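Local coordinates for protein O-methyltransferase family 2 (Planctopirus limnophila, PDB 5I2H) that probably transfers methyl groups from S-adenosyl-L-methionine to hydroxyl groups of small molecules, and binds the flavone apigenin, at residues V347-I350 / G356-I359; A177-A182 / I350-H355. All coordinates share one frame; numbering follows the deposited sequence.

Interaction 1: V347-I350 / G356-I359; sequences VDCI and GHLI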
ATOM      1  N   VAL A 347      10.149  18.204 -28.007  1.00 18.54           N
ATOM      2  CA  VAL A 347       9.736  17.434 -29.176  1.00 17.81           C
ATOM      3  C   VAL A 347       8.556  16.523 -28.863  1.00 20.36           C
ATOM      4  O   VAL A 347       7.531  16.563 -29.551  1.00 21.74           O
ATOM      5  CB  VAL A 347      10.921  16.631 -29.763  1.00 21.64           C
ATOM      6  CG1 VAL A 347      10.464  15.763 -30.948  1.00 23.55           C
ATOM      7  CG2 VAL A 347      12.037  17.566 -30.177  1.00 20.86           C
ATOM      8  N   ASP A 348       8.687  15.663 -27.853  1.00 18.06           N
ATOM      9  CA  ASP A 348       7.654  14.647 -27.680  1.00 18.96           C
ATOM     10  C   ASP A 348       7.807  14.007 -26.306  1.00 17.02           C
ATOM     11  O   ASP A 348       8.837  14.154 -25.644  1.00 16.58           O
ATOM     12  CB  ASP A 348       7.760  13.588 -28.787  1.00 23.19           C
ATOM     13  CG  ASP A 348       6.451  12.893 -29.073  1.00 30.02           C
ATOM     14  OD1 ASP A 348       5.486  13.097 -28.312  1.00 31.63           O
ATOM     15  OD2 ASP A 348       6.391  12.139 -30.081  1.00 34.05           O
ATOM     16  N   CYS A 349       6.769  13.276 -25.895  1.00 15.69           N
ATOM     17  CA  CYS A 349       6.771  12.465 -24.676  1.00 15.59           C
ATOM     18  C   CYS A 349       6.223  11.096 -25.060  1.00 15.16           C
ATOM     19  O   CYS A 349       5.131  11.014 -25.628  1.00 18.78           O
ATOM     20  CB  CYS A 349       5.917  13.136 -23.580  1.00 19.63           C
ATOM     21  SG  CYS A 349       5.795  12.245 -22.055  1.00 25.44           S
ATOM     22  N   ILE A 350       6.980  10.027 -24.808  1.00 12.91           N
ATOM     23  CA  ILE A 350       6.624   8.693 -25.270  1.00 14.35           C
ATOM     24  C   ILE A 350       6.681   7.714 -24.102  1.00 14.87           C
ATOM     25  O   ILE A 350       7.741   7.541 -23.495  1.00 14.32           O
ATOM     26  CB  ILE A 350       7.545   8.191 -26.396  1.00 18.31           C
ATOM     27  CG1 ILE A 350       7.653   9.210 -27.538  1.00 22.38           C
ATOM     28  CG2 ILE A 350       7.074   6.821 -26.858  1.00 21.75           C
ATOM     29  CD1 ILE A 350       8.753   8.853 -28.529  1.00 25.85           C
ATOM     30  N   GLY A 356       7.385   4.729 -16.790  1.00  8.81           N
ATOM     31  CA  GLY A 356       8.391   5.600 -17.374  1.00  9.75           C
ATOM     32  C   GLY A 356       7.893   6.316 -18.607  1.00 10.25           C
ATOM     33  O   GLY A 356       6.970   5.863 -19.304  1.00 12.23           O
ATOM     34  N   HIS A 357       8.484   7.481 -18.851  1.00  9.45           N
ATOM     35  CA  HIS A 357       8.192   8.292 -20.024  1.00 10.01           C
ATOM     36  C   HIS A 357       9.499   8.818 -20.569  1.00  9.63           C
ATOM     37  O   HIS A 357      10.345   9.257 -19.799  1.00  9.41           O
ATOM     38  CB  HIS A 357       7.292   9.481 -19.687  1.00 10.22           C
ATOM     39  CG  HIS A 357       5.893   9.074 -19.409  1.00 16.87           C
ATOM     40  ND1 HIS A 357       5.464   8.665 -18.164  1.00 20.32           N
ATOM     41  CD2 HIS A 357       4.840   8.926 -20.246  1.00 15.88           C
ATOM     42  CE1 HIS A 357       4.187   8.323 -18.238  1.00 19.44           C
ATOM     43  NE2 HIS A 357       3.787   8.468 -19.489  1.00 19.89           N
ATOM     44  N   LEU A 358       9.654   8.778 -21.887  1.00  9.69           N
ATOM     45  CA  LEU A 358      10.816   9.358 -22.552  1.00  8.49           C
ATOM     46  C   LEU A 358      10.400  10.741 -23.037  1.00 10.73           C
ATOM     47  O   LEU A 358       9.526  10.869 -23.911  1.00 13.36           O
ATOM     48  CB  LEU A 358      11.284   8.473 -23.709  1.00  9.22           C
ATOM     49  CG  LEU A 358      12.298   9.114 -24.662  1.00  9.91           C
ATOM     50  CD1 LEU A 358      13.592   9.599 -23.949  1.00 15.42           C
ATOM     51  CD2 LEU A 358      12.620   8.133 -25.811  1.00 12.73           C
ATOM     52  N   ILE A 359      10.992  11.770 -22.445  1.00  9.81           N
ATOM     53  CA  ILE A 359      10.767  13.150 -22.856  1.00 10.41           C
ATOM     54  C   ILE A 359      11.917  13.535 -23.775  1.00 11.51           C
ATOM     55  O   ILE A 359      13.071  13.587 -23.340  1.00 12.32           O
ATOM     56  CB  ILE A 359      10.696  14.082 -21.638  1.00 11.81           C
ATOM     57  CG1 ILE A 359       9.636  13.607 -20.649  1.00 14.49           C
ATOM     58  CG2 ILE A 359      10.486  15.563 -22.051  1.00 13.19           C
ATOM     59  CD1 ILE A 359       9.790  14.359 -19.322  1.00 16.92           C
TER
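Ile350 and Leu358 form an antiparallel hydrogen-bonded pair between strands 345-351 and 357-362, whose short segments run at 172° to each other as the two arms of a beta hairpin. Both bonds of the pair are short: Ile350 N gives its hydrogen to Leu358 O over 2.8 Å, and Leu358 N returns one to Ile350 O over the same 2.8 Å. The second is nearly straight, 178° at the hydrogen, whereas the first is more bent. At the neighbouring non-hydrogen-bonded pair, Cys349 and Ile359, the backbones draw in until their CA atoms are 4.4 Å apart, and Cys349 CA lies 3.3 Å from Leu358 O in a CA-H...O contact.

On the face that carries Cys349 and Ile359, the thiol does most of the bridging. With SG anti to the backbone N (chi1 179°), the sulfur reaches across to the His357 imidazole, 3.9 Å from CD2, and approaches that ring obliquely. The same sulfur also lies 4.3 Å from Ile359 CG1; a small, polarisable group suits a place between an aromatic ring and an aliphatic branch. Leu303 packs against all three of these residues, and helix 332-341 covers Ile359. On the opposite face Leu358, which is buried, packs on Phe176, and the partly exposed Ile350 packs on Val179, both of helix 154-179.

One residue back from Cys349, Asp348 OD1 accepts the hydrogen of Cys349 N at 2.7 Å, in a bent bond to its own neighbour, the donor lying above the carboxylate plane. Here Val347 and Asp348 both face Leu360, a classic beta bulge. The chemistry thus divides the work: hydrogen bonds between peptide groups set the register of the hairpin, while mostly apolar side chains on its two faces bind it to the surrounding helices and loop.

Interaction 2: A177-A182 / I350-H355; sequences ADVLPA and IPTSAH
Val179, at the end of helix 154-179, lays its branched side chain over the CG2 methyl of Ile350, with Val179 CB 3.7 Å from that carbon. The two side chains pass in opposite directions, so the contact runs along their flanks. Val179 CG2 is also close, 3.8 Å from Ile350 CG2. The isoleucine serves the helix end with both branches: its CD1 comes within 3.7 Å of Val179 O, placing a methyl beside the last helical carbonyl.

Val179 CG2 further meets the Thr352 CG2 methyl at 4.1 Å, the two side chains crossing at about a right angle. In Thr352 the methyl is anti to the carbonyl carbon and OG1 sits between the backbone N and that carbon (chi1 60°). One branch therefore joins the apolar contact while the other hydrogen-bonds to His300 NE2, which makes threonine apt for this place. Immediately beyond Val179, Leu180 leaves helical geometry, and its side chain packs on Leu358.

Beta-branched residues supply the contact from both sides, giving compact aliphatic surfaces. The link is small and apolar: methyl groups join helix end to hairpin by van der Waals contact, without polar pairing between the two segments, and probably lose only part of their contact with water.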
ATOM      1  N   ALA A 177      14.439   1.326 -25.808  1.00 10.36           N
ATOM      2  CA  ALA A 177      15.141   1.235 -27.082  1.00 10.61           C
ATOM      3  C   ALA A 177      14.147   1.161 -28.243  1.00 12.63           C
ATOM      4  O   ALA A 177      14.387   1.730 -29.321  1.00 15.98           O
ATOM      5  CB  ALA A 177      16.090   0.039 -27.080  1.00  9.73           C
ATOM      6  N   ASP A 178      13.020   0.469 -28.038  1.00 11.62           N
ATOM      7  CA  ASP A 178      12.053   0.327 -29.112  1.00 13.48           C
ATOM      8  C   ASP A 178      11.447   1.670 -29.508  1.00 13.51           C
ATOM      9  O   ASP A 178      11.139   1.890 -30.693  1.00 16.06           O
ATOM     10  CB  ASP A 178      10.964  -0.664 -28.689  1.00 17.73           C
ATOM     11  CG  ASP A 178       9.956  -0.921 -29.789  1.00 22.48           C
ATOM     12  OD1 ASP A 178      10.351  -1.429 -30.859  1.00 22.90           O
ATOM     13  OD2 ASP A 178       8.766  -0.598 -29.577  1.00 24.87           O
ATOM     14  N   VAL A 179      11.249   2.580 -28.558  1.00 12.08           N
ATOM     15  CA  VAL A 179      10.560   3.834 -28.889  1.00 12.64           C
ATOM     16  C   VAL A 179      11.499   5.011 -29.117  1.00 13.23           C
ATOM     17  O   VAL A 179      11.026   6.077 -29.544  1.00 16.07           O
ATOM     18  CB  VAL A 179       9.516   4.232 -27.827  1.00 14.31           C
ATOM     19  CG1 VAL A 179       8.518   3.085 -27.629  1.00 15.35           C
ATOM     20  CG2 VAL A 179      10.191   4.635 -26.513  1.00 15.82           C
ATOM     21  N   LEU A 180      12.798   4.865 -28.866  1.00 12.65           N
ATOM     22  CA  LEU A 180      13.716   5.963 -29.154  1.00 12.55           C
ATOM     23  C   LEU A 180      13.842   6.176 -30.659  1.00 15.13           C
ATOM     24  O   LEU A 180      14.279   5.258 -31.365  1.00 17.02           O
ATOM     25  CB  LEU A 180      15.089   5.676 -28.564  1.00 11.60           C
ATOM     26  CG  LEU A 180      16.132   6.743 -28.869  1.00 12.24           C
ATOM     27  CD1 LEU A 180      15.783   8.056 -28.184  1.00 12.66           C
ATOM     28  CD2 LEU A 180      17.483   6.238 -28.409  1.00 12.81           C
ATOM     29  N   PRO A 181      13.492   7.350 -31.191  1.00 16.55           N
ATOM     30  CA  PRO A 181      13.659   7.584 -32.634  1.00 18.73           C
ATOM     31  C   PRO A 181      15.132   7.659 -33.015  1.00 17.37           C
ATOM     32  O   PRO A 181      15.977   8.027 -32.204  1.00 18.66           O
ATOM     33  CB  PRO A 181      12.949   8.928 -32.870  1.00 20.74           C
ATOM     34  CG  PRO A 181      12.023   9.127 -31.651  1.00 19.61           C
ATOM     35  CD  PRO A 181      12.810   8.468 -30.514  1.00 17.07           C
ATOM     36  N   ALA A 182      15.436   7.316 -34.274  1.00 20.14           N
ATOM     37  CA  ALA A 182      16.826   7.352 -34.741  1.00 22.89           C
ATOM     38  C   ALA A 182      17.450   8.745 -34.651  1.00 24.95           C
ATOM     39  O   ALA A 182      18.671   8.866 -34.507  1.00 24.21           O
ATOM     40  CB  ALA A 182      16.914   6.853 -36.190  1.00 24.19           C
ATOM     41  N   ILE A 350       6.980  10.027 -24.808  1.00 12.91           N
ATOM     42  CA  ILE A 350       6.624   8.693 -25.270  1.00 14.35           C
ATOM     43  C   ILE A 350       6.681   7.714 -24.102  1.00 14.87           C
ATOM     44  O   ILE A 350       7.741   7.541 -23.495  1.00 14.32           O
ATOM     45  CB  ILE A 350       7.545   8.191 -26.396  1.00 18.31           C
ATOM     46  CG1 ILE A 350       7.653   9.210 -27.538  1.00 22.38           C
ATOM     47  CG2 ILE A 350       7.074   6.821 -26.858  1.00 21.75           C
ATOM     48  CD1 ILE A 350       8.753   8.853 -28.529  1.00 25.85           C
ATOM     49  N   PRO A 351       5.597   7.015 -23.779  1.00 14.41           N
ATOM     50  CA  PRO A 351       5.640   6.065 -22.658  1.00 13.69           C
ATOM     51  C   PRO A 351       6.590   4.903 -22.932  1.00 14.67           C
ATOM     52  O   PRO A 351       6.704   4.422 -24.065  1.00 15.30           O
ATOM     53  CB  PRO A 351       4.193   5.569 -22.546  1.00 14.42           C
ATOM     54  CG  PRO A 351       3.370   6.551 -23.349  1.00 18.37           C
ATOM     55  CD  PRO A 351       4.260   7.128 -24.385  1.00 16.30           C
ATOM     56  N   THR A 352       7.269   4.457 -21.868  1.00 10.72           N
ATOM     57  CA  THR A 352       8.089   3.248 -21.928  1.00  9.73           C
ATOM     58  C   THR A 352       7.365   2.164 -21.143  1.00 12.31           C
ATOM     59  O   THR A 352       6.380   1.594 -21.646  1.00 16.43           O
ATOM     60  CB  THR A 352       9.525   3.545 -21.471  1.00 10.36           C
ATOM     61  OG1 THR A 352       9.517   4.024 -20.124  1.00  9.75           O
ATOM     62  CG2 THR A 352      10.183   4.635 -22.409  1.00 11.43           C
ATOM     63  N   SER A 353       7.834   1.817 -19.940  0.73 11.45           N
ATOM     64  CA  SER A 353       7.105   0.889 -19.074  0.73 12.96           C
ATOM     65  C   SER A 353       7.423   1.240 -17.627  0.73 12.75           C
ATOM     66  O   SER A 353       8.225   2.137 -17.356  0.73 13.19           O
ATOM     67  CB  SER A 353       7.458  -0.577 -19.354  0.73 16.11           C
ATOM     68  OG  SER A 353       6.657  -1.414 -18.525  0.73 16.06           O
ATOM     69  N   ALA A 354       6.789   0.522 -16.695  1.00 13.15           N
ATOM     70  CA  ALA A 354       6.935   0.790 -15.262  1.00 13.50           C
ATOM     71  C   ALA A 354       6.719   2.273 -14.962  1.00 12.38           C
ATOM     72  O   ALA A 354       7.442   2.887 -14.174  1.00 14.53           O
ATOM     73  CB  ALA A 354       8.294   0.306 -14.733  1.00 15.20           C
ATOM     74  N   HIS A 355       5.713   2.859 -15.606  1.00  9.38           N
ATOM     75  CA  HIS A 355       5.347   4.270 -15.487  1.00 10.45           C
ATOM     76  C   HIS A 355       6.377   5.230 -16.082  1.00 10.09           C
ATOM     77  O   HIS A 355       6.256   6.450 -15.885  1.00 12.37           O
ATOM     78  CB  HIS A 355       5.043   4.633 -14.024  1.00 14.03           C
ATOM     79  CG  HIS A 355       3.924   3.825 -13.440  1.00 17.37           C
ATOM     80  ND1 HIS A 355       2.696   3.707 -14.061  1.00 21.11           N
ATOM     81  CD2 HIS A 355       3.854   3.066 -12.321  1.00 19.06           C
ATOM     82  CE1 HIS A 355       1.912   2.931 -13.333  1.00 21.41           C
ATOM     83  NE2 HIS A 355       2.591   2.527 -12.276  1.00 20.02           N
TER

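In the fold
Interactions 1 and 2 lie about 7 Å apart between centres and share Ile350, near the end of strand 345-351. Interaction 1 is local, pairing this edge strand of the chain's mixed sheet with strand 357-362; interaction 2 spans 168 residues, bringing in the end of helix 154-179. In chain order, the helix comes first, then the first hairpin strand, the turn and the returning strand. The hairpin supplies strands 7 and 6 of the 3-2-1-4-5-7-6 order, with 357-362 the antiparallel one, as in the Rossmann-like methyltransferase fold. Leu358 touches both Leu180 and Thr352, making the contacts continuous. Helix 154-179 carries apigenin-pocket residues Leu161, Leu165 and Arg168; its far end, at Val179, packs on the hairpin.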